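Type IV pilus biogenesis protein PilB (PDB 7B7P) is a bimodular minor pilin of type IV pili with a direct role in adhesion, carrying a metal-binding von Willebrand factor A-like domain. Local coordinates at residues Glu15-Ser19 against Glu80-Leu86; Lys45-Arg50 against Lys73-Asp77. All blocks are in the same frame, centred on the assembly; numbering follows the deposited sequence.

Contact 1: residues Glu15-Ser19 against Glu80-Leu86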
ATOM      1  N   GLU A  15     -18.215 -31.465 -25.062  1.00 93.53           N
ATOM      2  CA  GLU A  15     -19.048 -30.663 -24.175  1.00 97.71           C
ATOM      3  C   GLU A  15     -18.200 -29.904 -23.166  1.00 94.14           C
ATOM      4  O   GLU A  15     -18.463 -28.726 -22.892  1.00 92.22           O
ATOM      5  CB  GLU A  15     -20.078 -31.535 -23.456  1.00 98.77           C
ATOM      6  CG  GLU A  15     -20.815 -30.814 -22.325  1.00100.60           C
ATOM      7  CD  GLU A  15     -21.702 -29.663 -22.802  1.00105.89           C
ATOM      8  OE1 GLU A  15     -21.821 -29.447 -24.029  1.00105.24           O
ATOM      9  OE2 GLU A  15     -22.292 -28.975 -21.936  1.00107.34           O
ATOM     10  N   MET A  16     -17.172 -30.552 -22.611  1.00 89.37           N
ATOM     11  CA  MET A  16     -16.288 -29.849 -21.689  1.00 89.79           C
ATOM     12  C   MET A  16     -15.548 -28.703 -22.382  1.00 89.31           C
ATOM     13  O   MET A  16     -15.455 -27.600 -21.828  1.00 85.68           O
ATOM     14  CB  MET A  16     -15.319 -30.832 -21.051  1.00 87.75           C
ATOM     15  CG  MET A  16     -15.970 -31.668 -19.994  1.00 86.64           C
ATOM     16  SD  MET A  16     -15.027 -33.169 -19.709  1.00102.20           S
ATOM     17  CE  MET A  16     -14.289 -32.824 -18.119  1.00 98.87           C
ATOM     18  N   ARG A  17     -15.049 -28.927 -23.607  1.00 84.46           N
ATOM     19  CA  ARG A  17     -14.370 -27.854 -24.328  1.00 87.14           C
ATOM     20  C   ARG A  17     -15.305 -26.674 -24.584  1.00 88.36           C
ATOM     21  O   ARG A  17     -14.898 -25.513 -24.433  1.00 85.07           O
ATOM     22  CB  ARG A  17     -13.774 -28.365 -25.650  1.00 86.79           C
ATOM     23  CG  ARG A  17     -12.877 -27.320 -26.388  1.00 78.75           C
ATOM     24  CD  ARG A  17     -12.573 -27.690 -27.849  1.00 77.12           C
ATOM     25  NE  ARG A  17     -11.520 -26.863 -28.476  1.00 75.02           N
ATOM     26  CZ  ARG A  17     -11.723 -26.006 -29.490  1.00 76.63           C
ATOM     27  NH1 ARG A  17     -12.951 -25.833 -30.008  1.00 71.20           N
ATOM     28  NH2 ARG A  17     -10.701 -25.308 -29.996  1.00 65.71           N
ATOM     29  N   THR A  18     -16.562 -26.940 -24.969  1.00 87.45           N
ATOM     30  CA  THR A  18     -17.479 -25.829 -25.230  1.00 88.91           C
ATOM     31  C   THR A  18     -17.823 -25.103 -23.935  1.00 81.46           C
ATOM     32  O   THR A  18     -17.950 -23.874 -23.909  1.00 75.37           O
ATOM     33  CB  THR A  18     -18.763 -26.320 -25.921  1.00 90.82           C
ATOM     34  OG1 THR A  18     -19.239 -27.501 -25.265  1.00 98.96           O
ATOM     35  CG2 THR A  18     -18.513 -26.649 -27.384  1.00 87.24           C
ATOM     36  N   SER A  19     -17.970 -25.850 -22.844  1.00 81.82           N
ATOM     37  CA  SER A  19     -18.130 -25.219 -21.539  1.00 85.98           C
ATOM     38  C   SER A  19     -16.956 -24.300 -21.226  1.00 81.10           C
ATOM     39  O   SER A  19     -17.143 -23.181 -20.739  1.00 79.06           O
ATOM     40  CB  SER A  19     -18.274 -26.293 -20.468  1.00 85.09           C
ATOM     41  OG  SER A  19     -18.528 -25.706 -19.213  1.00 94.98           O
ATOM     42  N   GLU A  80     -26.398 -22.374 -15.904  1.00106.90           N
ATOM     43  CA  GLU A  80     -25.306 -23.290 -16.209  1.00103.62           C
ATOM     44  C   GLU A  80     -24.611 -22.871 -17.496  1.00102.06           C
ATOM     45  O   GLU A  80     -25.269 -22.567 -18.496  1.00103.26           O
ATOM     46  CB  GLU A  80     -25.798 -24.730 -16.334  1.00105.94           C
ATOM     47  CG  GLU A  80     -24.636 -25.702 -16.491  1.00110.25           C
ATOM     48  CD  GLU A  80     -24.732 -26.622 -17.721  1.00112.60           C
ATOM     49  OE1 GLU A  80     -25.826 -26.750 -18.313  1.00111.73           O
ATOM     50  OE2 GLU A  80     -23.689 -27.188 -18.127  1.00112.78           O
ATOM     51  N   LEU A  81     -23.277 -22.847 -17.458  1.00102.09           N
ATOM     52  CA  LEU A  81     -22.459 -22.584 -18.637  1.00100.62           C
ATOM     53  C   LEU A  81     -22.199 -23.913 -19.329  1.00103.11           C
ATOM     54  O   LEU A  81     -21.476 -24.768 -18.805  1.00103.86           O
ATOM     55  CB  LEU A  81     -21.159 -21.892 -18.249  1.00 96.88           C
ATOM     56  CG  LEU A  81     -21.295 -20.372 -18.227  1.00 91.34           C
ATOM     57  CD1 LEU A  81     -20.050 -19.765 -17.659  1.00 85.97           C
ATOM     58  CD2 LEU A  81     -21.559 -19.853 -19.622  1.00 89.83           C
ATOM     59  N   GLY A  82     -22.797 -24.092 -20.492  1.00105.20           N
ATOM     60  CA  GLY A  82     -22.809 -25.360 -21.177  1.00106.68           C
ATOM     61  C   GLY A  82     -24.147 -25.558 -21.842  1.00110.61           C
ATOM     62  O   GLY A  82     -24.954 -24.633 -21.947  1.00111.86           O
ATOM     63  N   THR A  83     -24.386 -26.787 -22.295  1.00112.42           N
ATOM     64  CA  THR A  83     -25.616 -27.081 -23.024  1.00113.54           C
ATOM     65  C   THR A  83     -26.311 -28.369 -22.602  1.00112.76           C
ATOM     66  O   THR A  83     -27.518 -28.486 -22.834  1.00114.60           O
ATOM     67  CB  THR A  83     -25.348 -27.144 -24.541  1.00112.92           C
ATOM     68  OG1 THR A  83     -24.294 -28.080 -24.813  1.00111.80           O
ATOM     69  CG2 THR A  83     -24.978 -25.770 -25.102  1.00101.69           C
ATOM     70  N   LYS A  84     -25.626 -29.341 -22.003  1.00111.08           N
ATOM     71  CA  LYS A  84     -26.224 -30.654 -21.834  1.00109.38           C
ATOM     72  C   LYS A  84     -25.755 -31.296 -20.540  1.00110.63           C
ATOM     73  O   LYS A  84     -24.823 -30.830 -19.877  1.00114.26           O
ATOM     74  CB  LYS A  84     -25.900 -31.579 -23.016  1.00107.25           C
ATOM     75  CG  LYS A  84     -24.411 -31.768 -23.265  1.00111.91           C
ATOM     76  CD  LYS A  84     -24.116 -32.500 -24.577  1.00110.41           C
ATOM     77  CE  LYS A  84     -24.259 -34.012 -24.429  1.00112.71           C
ATOM     78  NZ  LYS A  84     -23.996 -34.478 -23.040  1.00114.97           N
ATOM     79  N   SER A  85     -26.431 -32.384 -20.190  1.00114.53           N
ATOM     80  CA  SER A  85     -26.003 -33.231 -19.091  1.00115.85           C
ATOM     81  C   SER A  85     -24.622 -33.804 -19.375  1.00112.74           C
ATOM     82  O   SER A  85     -24.143 -33.826 -20.512  1.00107.77           O
ATOM     83  CB  SER A  85     -26.995 -34.375 -18.878  1.00116.44           C
ATOM     84  OG  SER A  85     -26.568 -35.542 -19.568  1.00118.28           O
ATOM     85  N   LEU A  86     -23.986 -34.281 -18.310  1.00113.92           N
ATOM     86  CA  LEU A  86     -22.695 -34.943 -18.406  1.00115.47           C
ATOM     87  C   LEU A  86     -22.695 -36.234 -17.610  1.00115.82           C
ATOM     88  O   LEU A  86     -21.652 -36.653 -17.097  1.00113.32           O
ATOM     89  CB  LEU A  86     -21.563 -34.027 -17.946  1.00116.25           C
ATOM     90  CG  LEU A  86     -21.161 -32.967 -18.974  1.00114.12           C
ATOM     91  CD1 LEU A  86     -20.035 -32.092 -18.445  1.00108.61           C
ATOM     92  CD2 LEU A  86     -20.769 -33.640 -20.287  1.00109.02           C
TER
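In the pilin module, where an N-terminal helix packs on a β-sheet as in type IV pilins, one face of helix 9-27 receives the loop that leaves edge strand 79-80. E15 does most of the polar work. Its CB points toward the loop, and chi1 t with chi2 p brings the carboxylate to the backbone of G82-K84. E15 OE2 accepts a nearly straight hydrogen bond from T83 N (3.0 Å, 176°) and a weak one from K84 N (3.4 Å), while E15 OE1 takes a weak bond from T83 OG1 (2.9 Å). A single helix carboxylate thus holds a loop without regular structure chiefly through the T83 amide, with K84 N and T83 OG1 as weak additions. The apolar part of the same side chain lies against L86, E15 CG to L86 CD2 being 3.5 Å, and M16, whose CB points away, still grazes this leucine from M16 CG to L86 CD1 at 4.4 Å. M16 also meets L91 and L122. One turn on from E15, S19 stands opposite G82, their CA atoms 4.7 Å apart. G82 has phi/psi of 142/-168, a conformation that calls for glycine, and a CB here would also press on E15 OE2 and clash with E80 OE2. The carboxylates of E15 and E80 are themselves close, 4.4 Å between the two OE2 atoms, but E80 has a salt bridge to K63, which also donates to K84 O. From its place one turn along the helix, S19 OG donates to the carbonyl L81 O at 3.1 Å.

Contact 2: residues Lys45-Arg50 against Lys73-Asp77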
ATOM      1  N   LYS A  45     -25.413 -19.415  -3.391  1.00112.53           N
ATOM      2  CA  LYS A  45     -25.244 -17.970  -3.361  1.00112.79           C
ATOM      3  C   LYS A  45     -24.942 -17.484  -1.951  1.00113.24           C
ATOM      4  O   LYS A  45     -24.788 -16.273  -1.740  1.00112.22           O
ATOM      5  CB  LYS A  45     -26.488 -17.258  -3.909  1.00108.32           C
ATOM      6  CG  LYS A  45     -26.909 -17.694  -5.291  1.00106.21           C
ATOM      7  CD  LYS A  45     -27.987 -16.768  -5.840  1.00109.82           C
ATOM      8  CE  LYS A  45     -29.376 -17.323  -5.579  1.00109.06           C
ATOM      9  NZ  LYS A  45     -30.442 -16.315  -5.822  1.00111.85           N
ATOM     10  N   GLN A  46     -24.854 -18.400  -0.984  1.00112.95           N
ATOM     11  CA  GLN A  46     -24.494 -18.079   0.396  1.00118.35           C
ATOM     12  C   GLN A  46     -23.009 -17.752   0.464  1.00115.57           C
ATOM     13  O   GLN A  46     -22.157 -18.643   0.453  1.00116.74           O
ATOM     14  CB  GLN A  46     -24.832 -19.234   1.339  1.00121.67           C
ATOM     15  CG  GLN A  46     -26.273 -19.746   1.292  1.00123.60           C
ATOM     16  CD  GLN A  46     -26.450 -21.094   1.993  1.00126.42           C
ATOM     17  OE1 GLN A  46     -25.740 -22.064   1.703  1.00128.66           O
ATOM     18  NE2 GLN A  46     -27.398 -21.155   2.926  1.00126.98           N
ATOM     19  N   GLY A  47     -22.696 -16.468   0.564  1.00113.22           N
ATOM     20  CA  GLY A  47     -21.323 -16.037   0.703  1.00109.16           C
ATOM     21  C   GLY A  47     -20.979 -15.055  -0.389  1.00108.72           C
ATOM     22  O   GLY A  47     -20.042 -14.258  -0.255  1.00106.09           O
ATOM     23  N   LEU A  48     -21.746 -15.098  -1.474  1.00105.62           N
ATOM     24  CA  LEU A  48     -21.467 -14.247  -2.619  1.00103.71           C
ATOM     25  C   LEU A  48     -21.540 -12.780  -2.212  1.00102.33           C
ATOM     26  O   LEU A  48     -22.537 -12.328  -1.642  1.00100.44           O
ATOM     27  CB  LEU A  48     -22.446 -14.551  -3.757  1.00108.22           C
ATOM     28  CG  LEU A  48     -22.019 -15.555  -4.840  1.00104.12           C
ATOM     29  CD1 LEU A  48     -21.307 -16.757  -4.230  1.00101.44           C
ATOM     30  CD2 LEU A  48     -23.208 -16.007  -5.685  1.00103.69           C
ATOM     31  N   THR A  49     -20.457 -12.058  -2.478  1.00 97.86           N
ATOM     32  CA  THR A  49     -20.380 -10.628  -2.230  1.00 96.33           C
ATOM     33  C   THR A  49     -21.142  -9.888  -3.321  1.00102.43           C
ATOM     34  O   THR A  49     -20.981 -10.186  -4.509  1.00102.52           O
ATOM     35  CB  THR A  49     -18.918 -10.195  -2.203  1.00 91.00           C
ATOM     36  OG1 THR A  49     -18.189 -11.070  -1.335  1.00 84.88           O
ATOM     37  CG2 THR A  49     -18.787  -8.770  -1.722  1.00 93.27           C
ATOM     38  N   ARG A  50     -21.975  -8.932  -2.922  1.00101.81           N
ATOM     39  CA  ARG A  50     -22.893  -8.314  -3.870  1.00106.69           C
ATOM     40  C   ARG A  50     -22.145  -7.467  -4.893  1.00104.84           C
ATOM     41  O   ARG A  50     -21.094  -6.894  -4.605  1.00100.96           O
ATOM     42  CB  ARG A  50     -23.922  -7.444  -3.144  1.00110.38           C
ATOM     43  CG  ARG A  50     -24.417  -7.972  -1.803  1.00114.76           C
ATOM     44  CD  ARG A  50     -24.729  -6.798  -0.883  1.00116.66           C
ATOM     45  NE  ARG A  50     -25.647  -5.870  -1.543  1.00117.77           N
ATOM     46  CZ  ARG A  50     -26.971  -5.912  -1.435  1.00120.10           C
ATOM     47  NH1 ARG A  50     -27.549  -6.834  -0.672  1.00118.85           N
ATOM     48  NH2 ARG A  50     -27.715  -5.027  -2.088  1.00122.57           N
ATOM     49  N   LYS A  73     -32.676  -6.294 -10.202  1.00120.50           N
ATOM     50  CA  LYS A  73     -33.294  -7.150  -9.195  1.00122.02           C
ATOM     51  C   LYS A  73     -32.388  -7.376  -7.989  1.00121.81           C
ATOM     52  O   LYS A  73     -32.834  -7.969  -6.998  1.00119.88           O
ATOM     53  CB  LYS A  73     -33.710  -8.505  -9.803  1.00124.46           C
ATOM     54  CG  LYS A  73     -35.189  -8.558 -10.219  1.00123.52           C
ATOM     55  CD  LYS A  73     -35.666  -9.920 -10.736  1.00122.51           C
ATOM     56  CE  LYS A  73     -34.639 -10.620 -11.605  1.00119.82           C
ATOM     57  NZ  LYS A  73     -34.363  -9.890 -12.876  1.00120.76           N
ATOM     58  N   GLN A  74     -31.145  -6.897  -8.050  1.00123.59           N
ATOM     59  CA  GLN A  74     -30.161  -7.005  -6.969  1.00121.99           C
ATOM     60  C   GLN A  74     -30.048  -8.442  -6.458  1.00121.84           C
ATOM     61  O   GLN A  74     -30.194  -8.730  -5.266  1.00119.47           O
ATOM     62  CB  GLN A  74     -30.485  -6.030  -5.832  1.00121.54           C
ATOM     63  CG  GLN A  74     -30.186  -4.568  -6.161  1.00118.20           C
ATOM     64  CD  GLN A  74     -28.890  -4.075  -5.546  1.00118.67           C
ATOM     65  OE1 GLN A  74     -28.538  -4.454  -4.428  1.00118.28           O
ATOM     66  NE2 GLN A  74     -28.175  -3.217  -6.271  1.00114.23           N
ATOM     67  N   ASP A  75     -29.773  -9.345  -7.394  1.00122.51           N
ATOM     68  CA  ASP A  75     -29.566 -10.757  -7.089  1.00119.89           C
ATOM     69  C   ASP A  75     -28.701 -11.362  -8.197  1.00117.39           C
ATOM     70  O   ASP A  75     -28.092 -10.634  -8.989  1.00113.19           O
ATOM     71  CB  ASP A  75     -30.920 -11.471  -6.920  1.00118.21           C
ATOM     72  CG  ASP A  75     -30.787 -12.805  -6.214  1.00117.24           C
ATOM     73  OD1 ASP A  75     -30.231 -12.832  -5.095  1.00120.44           O
ATOM     74  OD2 ASP A  75     -31.232 -13.828  -6.781  1.00120.11           O
ATOM     75  N   TRP A  76     -28.652 -12.695  -8.255  1.00118.57           N
ATOM     76  CA  TRP A  76     -27.836 -13.414  -9.222  1.00111.90           C
ATOM     77  C   TRP A  76     -28.709 -14.290 -10.112  1.00110.07           C
ATOM     78  O   TRP A  76     -29.681 -14.902  -9.649  1.00106.79           O
ATOM     79  CB  TRP A  76     -26.763 -14.253  -8.513  1.00107.76           C
ATOM     80  CG  TRP A  76     -25.704 -13.389  -7.905  1.00108.79           C
ATOM     81  CD1 TRP A  76     -24.722 -12.708  -8.567  1.00107.10           C
ATOM     82  CD2 TRP A  76     -25.548 -13.069  -6.518  1.00110.94           C
ATOM     83  NE1 TRP A  76     -23.953 -12.000  -7.676  1.00107.85           N
ATOM     84  CE2 TRP A  76     -24.439 -12.206  -6.411  1.00111.06           C
ATOM     85  CE3 TRP A  76     -26.233 -13.432  -5.358  1.00110.99           C
ATOM     86  CZ2 TRP A  76     -24.000 -11.704  -5.188  1.00107.62           C
ATOM     87  CZ3 TRP A  76     -25.796 -12.934  -4.148  1.00107.10           C
ATOM     88  CH2 TRP A  76     -24.694 -12.075  -4.073  1.00106.33           C
ATOM     89  N   ASP A  77     -28.343 -14.334 -11.396  1.00109.52           N
ATOM     90  CA  ASP A  77     -29.075 -15.075 -12.423  1.00110.86           C
ATOM     91  C   ASP A  77     -28.365 -16.402 -12.673  1.00106.89           C
ATOM     92  O   ASP A  77     -27.656 -16.582 -13.663  1.00107.76           O
ATOM     93  CB  ASP A  77     -29.183 -14.238 -13.696  1.00109.37           C
ATOM     94  CG  ASP A  77     -29.833 -12.894 -13.447  1.00110.07           C
ATOM     95  OD1 ASP A  77     -30.602 -12.785 -12.471  1.00115.56           O
ATOM     96  OD2 ASP A  77     -29.568 -11.945 -14.215  1.00110.42           O
TER
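At the surface of the pilin module, the loop after strand 32-36 meets the loop between strands 64-67 and 79-80. The CA-to-CB bond of W76 points toward loop 45-50, and chi1 m with chi2 -73° lays the indole against it. L48, the last residue of a type II turn begun at K45, with G47 at its third position, makes a CH-π contact: L48 CB lies 3.7 Å from the centroid of the W76 six-membered ring, over one face. T49 O sits at the ring edge, 3.4 Å from W76 CZ2, and R50 CA is 3.8 Å from the same carbon. K45, with chi1 m and chi2 t, stretches past the indole, K45 CD 3.8 Å from W76 CE3, to put K45 NZ 2.8 Å from D75 OD2 in a salt bridge. R50 bends at chi3 p, and R50 NH2 lies 2.5 Å from Q74 OE1, at an angle too poor for a hydrogen bond. W76 NE1 donates to W52 O, outside the two segments. The chemistry implies two loops joined mainly by an aromatic side chain, with one ion pair at the exposed margin.

In the fold
From the N terminus, helix 9-27 supplies the first half of contact 1, and strand 32-36 then enters the six-stranded sheet. The next loop carries residues 45-50, and the chain runs through strands 53-57 and 64-67 before residues 73-77 return to 45-50, so contact 2 closes a loop of 22 intervening residues around this antiparallel pair. Edge strand 79-80 follows almost at once and leads into 80-86, closing the longer loop of contact 1, inside which contact 2 is nested. Contact 1 ties the helix to the sheet's edge; contact 2 joins two surface loops. Their centres lie about 23 Å apart, both away from the metal-binding residues S173 and D284.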